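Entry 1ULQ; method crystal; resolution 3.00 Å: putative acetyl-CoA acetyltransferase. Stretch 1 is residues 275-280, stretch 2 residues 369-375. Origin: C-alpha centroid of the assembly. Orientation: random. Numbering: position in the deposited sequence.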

# COMPACT_ATOMS: atom_id res chain seq x y z
N LEU C 275 -22.93 -46.44 -4.49
CA LEU C 275 -21.66 -45.73 -4.67
C LEU C 275 -20.53 -46.65 -4.26
O LEU C 275 -20.48 -47.14 -3.13
CB LEU C 275 -21.63 -44.46 -3.83
CG LEU C 275 -22.75 -43.52 -4.21
CD1 LEU C 275 -22.59 -42.22 -3.48
CD2 LEU C 275 -22.74 -43.31 -5.71
N ARG C 276 -19.61 -46.89 -5.19
CA ARG C 276 -18.49 -47.76 -4.93
C ARG C 276 -17.40 -47.05 -4.12
O ARG C 276 -16.86 -46.02 -4.55
CB ARG C 276 -17.92 -48.27 -6.25
CG ARG C 276 -16.82 -49.29 -6.10
CD ARG C 276 -16.00 -49.41 -7.39
NE ARG C 276 -14.95 -50.43 -7.28
CZ ARG C 276 -13.91 -50.53 -8.11
NH1 ARG C 276 -13.77 -49.68 -9.12
NH2 ARG C 276 -13.01 -51.50 -7.93
N PRO C 277 -17.06 -47.59 -2.94
CA PRO C 277 -16.04 -47.04 -2.03
C PRO C 277 -14.64 -47.08 -2.62
O PRO C 277 -14.25 -48.03 -3.30
CB PRO C 277 -16.14 -47.94 -0.80
CG PRO C 277 -17.49 -48.58 -0.93
CD PRO C 277 -17.62 -48.83 -2.40
N LEU C 278 -13.86 -46.04 -2.35
CA LEU C 278 -12.50 -45.97 -2.84
C LEU C 278 -11.66 -46.35 -1.65
O LEU C 278 -10.64 -47.03 -1.77
CB LEU C 278 -12.21 -44.54 -3.29
CG LEU C 278 -11.07 -44.29 -4.28
CD1 LEU C 278 -11.06 -45.32 -5.37
CD2 LEU C 278 -11.25 -42.91 -4.88
N ALA C 279 -12.13 -45.95 -0.48
CA ALA C 279 -11.47 -46.24 0.78
C ALA C 279 -12.37 -45.81 1.92
O ALA C 279 -13.39 -45.15 1.72
CB ALA C 279 -10.15 -45.50 0.85
N ARG C 280 -11.95 -46.19 3.12
CA ARG C 280 -12.67 -45.90 4.36
C ARG C 280 -11.72 -45.15 5.32
O ARG C 280 -10.54 -45.51 5.43
CB ARG C 280 -13.13 -47.23 4.97
CG ARG C 280 -13.50 -47.19 6.44
CD ARG C 280 -13.04 -48.44 7.21
NE ARG C 280 -13.61 -49.69 6.69
CZ ARG C 280 -13.54 -50.87 7.32
NH1 ARG C 280 -12.94 -50.98 8.50
NH2 ARG C 280 -14.08 -51.95 6.76
N LEU C 369 -3.17 -40.77 -2.86
CA LEU C 369 -3.01 -42.00 -2.09
C LEU C 369 -4.14 -42.98 -2.40
O LEU C 369 -3.90 -44.13 -2.80
CB LEU C 369 -3.02 -41.68 -0.59
CG LEU C 369 -3.06 -42.89 0.36
CD1 LEU C 369 -1.87 -43.81 0.12
CD2 LEU C 369 -3.06 -42.41 1.80
N VAL C 370 -5.37 -42.51 -2.21
CA VAL C 370 -6.58 -43.30 -2.43
C VAL C 370 -6.62 -43.94 -3.81
O VAL C 370 -6.86 -45.14 -3.92
CB VAL C 370 -7.84 -42.44 -2.26
CG1 VAL C 370 -9.04 -43.33 -2.11
CG2 VAL C 370 -7.72 -41.56 -1.05
N HIS C 371 -6.40 -43.15 -4.85
CA HIS C 371 -6.38 -43.65 -6.21
C HIS C 371 -5.30 -44.72 -6.45
O HIS C 371 -5.56 -45.71 -7.14
CB HIS C 371 -6.17 -42.51 -7.19
CG HIS C 371 -7.43 -41.80 -7.53
ND1 HIS C 371 -8.26 -42.21 -8.55
CD2 HIS C 371 -8.03 -40.73 -6.96
CE1 HIS C 371 -9.31 -41.42 -8.60
NE2 HIS C 371 -9.20 -40.52 -7.64
N GLU C 372 -4.11 -44.52 -5.89
CA GLU C 372 -3.04 -45.49 -6.07
C GLU C 372 -3.35 -46.73 -5.24
O GLU C 372 -3.03 -47.85 -5.66
CB GLU C 372 -1.68 -44.92 -5.66
CG GLU C 372 -0.50 -45.80 -6.07
CD GLU C 372 -0.26 -45.82 -7.58
OE1 GLU C 372 -1.16 -45.37 -8.34
OE2 GLU C 372 0.83 -46.28 -8.02
N MET C 373 -3.97 -46.54 -4.08
CA MET C 373 -4.35 -47.66 -3.20
C MET C 373 -5.27 -48.61 -3.95
O MET C 373 -5.14 -49.83 -3.86
CB MET C 373 -5.06 -47.16 -1.94
CG MET C 373 -4.14 -46.83 -0.79
SD MET C 373 -5.04 -46.17 0.64
CE MET C 373 -5.95 -47.57 1.17
N ARG C 374 -6.21 -48.04 -4.70
CA ARG C 374 -7.16 -48.83 -5.47
C ARG C 374 -6.52 -49.59 -6.62
O ARG C 374 -6.82 -50.76 -6.81
CB ARG C 374 -8.28 -47.96 -6.04
CG ARG C 374 -9.01 -48.60 -7.22
CD ARG C 374 -10.13 -47.73 -7.73
NE ARG C 374 -11.31 -47.82 -6.89
CZ ARG C 374 -12.41 -47.07 -7.05
NH1 ARG C 374 -12.45 -46.18 -8.04
NH2 ARG C 374 -13.45 -47.22 -6.23
N ARG C 375 -5.66 -48.94 -7.39
CA ARG C 375 -5.07 -49.67 -8.50
C ARG C 375 -4.11 -50.77 -8.08
O ARG C 375 -4.06 -51.81 -8.72
CB ARG C 375 -4.45 -48.72 -9.54
CG ARG C 375 -3.22 -47.95 -9.15
CD ARG C 375 -2.69 -47.22 -10.41
NE ARG C 375 -3.71 -46.40 -11.07
CZ ARG C 375 -3.98 -45.13 -10.78
NH1 ARG C 375 -3.30 -44.49 -9.83
NH2 ARG C 375 -4.93 -44.49 -11.44

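Arginine is often described as a residue of two characters, its guanidinium able to donate hydrogen bonds in its own plane while its flat faces remain free to pack against other groups. The contact between residues 275-280 and the helical stretch 369-375 of this putative acetyl-CoA acetyltransferase is a compact example. It buries 387 Å² in all, counting both sides, and most of that surface belongs to two residues, L278 and R374, with V370 a distant third.

R374 projects from the helix toward the loop, its CA-to-CB bond aimed at the opposing stretch. With chi1 and chi2 both t the chain runs out extended, and the m rotamer at chi3 then turns it before the guanidinium. The polar work is done at the edge of that group: R374 NH2 donates a hydrogen bond to the backbone oxygen P277 O, with a separation of 3.1 Å. The N-H...O angle of 136° is well short of linear, so the bond is bent. Because the acceptor is a main-chain carbonyl, the interaction draws on the backbone of P277 and not on its ring; the CA-to-CB bond of P277 points away from the helix.

One face of the same guanidinium carries the guanidinium of R276. The two planes are inclined by only 10° and their centres lie 3.9 Å apart, a nearly parallel stack. Two groups that normally both carry positive charge are thereby brought close, with R276 NE 3.7 Å from R374 NH2. Such pairs are well known in proteins, since flat, delocalised cations can stack face to face while their N-H bonds point outward in the plane. R276 reaches this position with an extended side chain, t at chi1 and chi2 and near 180° at chi3, and it remains exposed.

L278 occupies the opposite face of the R374 guanidinium, so that this planar group lies between an arginine and a leucine. The model places L278 CD1 and R374 CZ too close together, and at 3.00 Å resolution that spacing should carry no structural argument; the general arrangement is the useful observation. L278 also has the closest backbone approach to the helix, its CA lying 6.5 Å from V370 CA. Its CA-to-CB bond points sideways, yet the end of the side chain comes nearer to the helix. There L278 CG approaches V370 CG1 at 3.1 Å, a very tight apolar contact, while L278 CD2 sits over one face of the H371 ring, 4.2 Å from H371 NE2.

V370 extends this apolar patch. It faces the loop one helical turn before R374, and the backbone hydrogen bond from R374 N to V370 O, 3.1 Å long, links the two residues. Besides meeting L278, V370 CG1 lies 3.8 Å from A279 CB, at the start of the strand. The principle is thus plain: one helical turn presents an apolar side chain and an arginine together, and a single leucine packs against both.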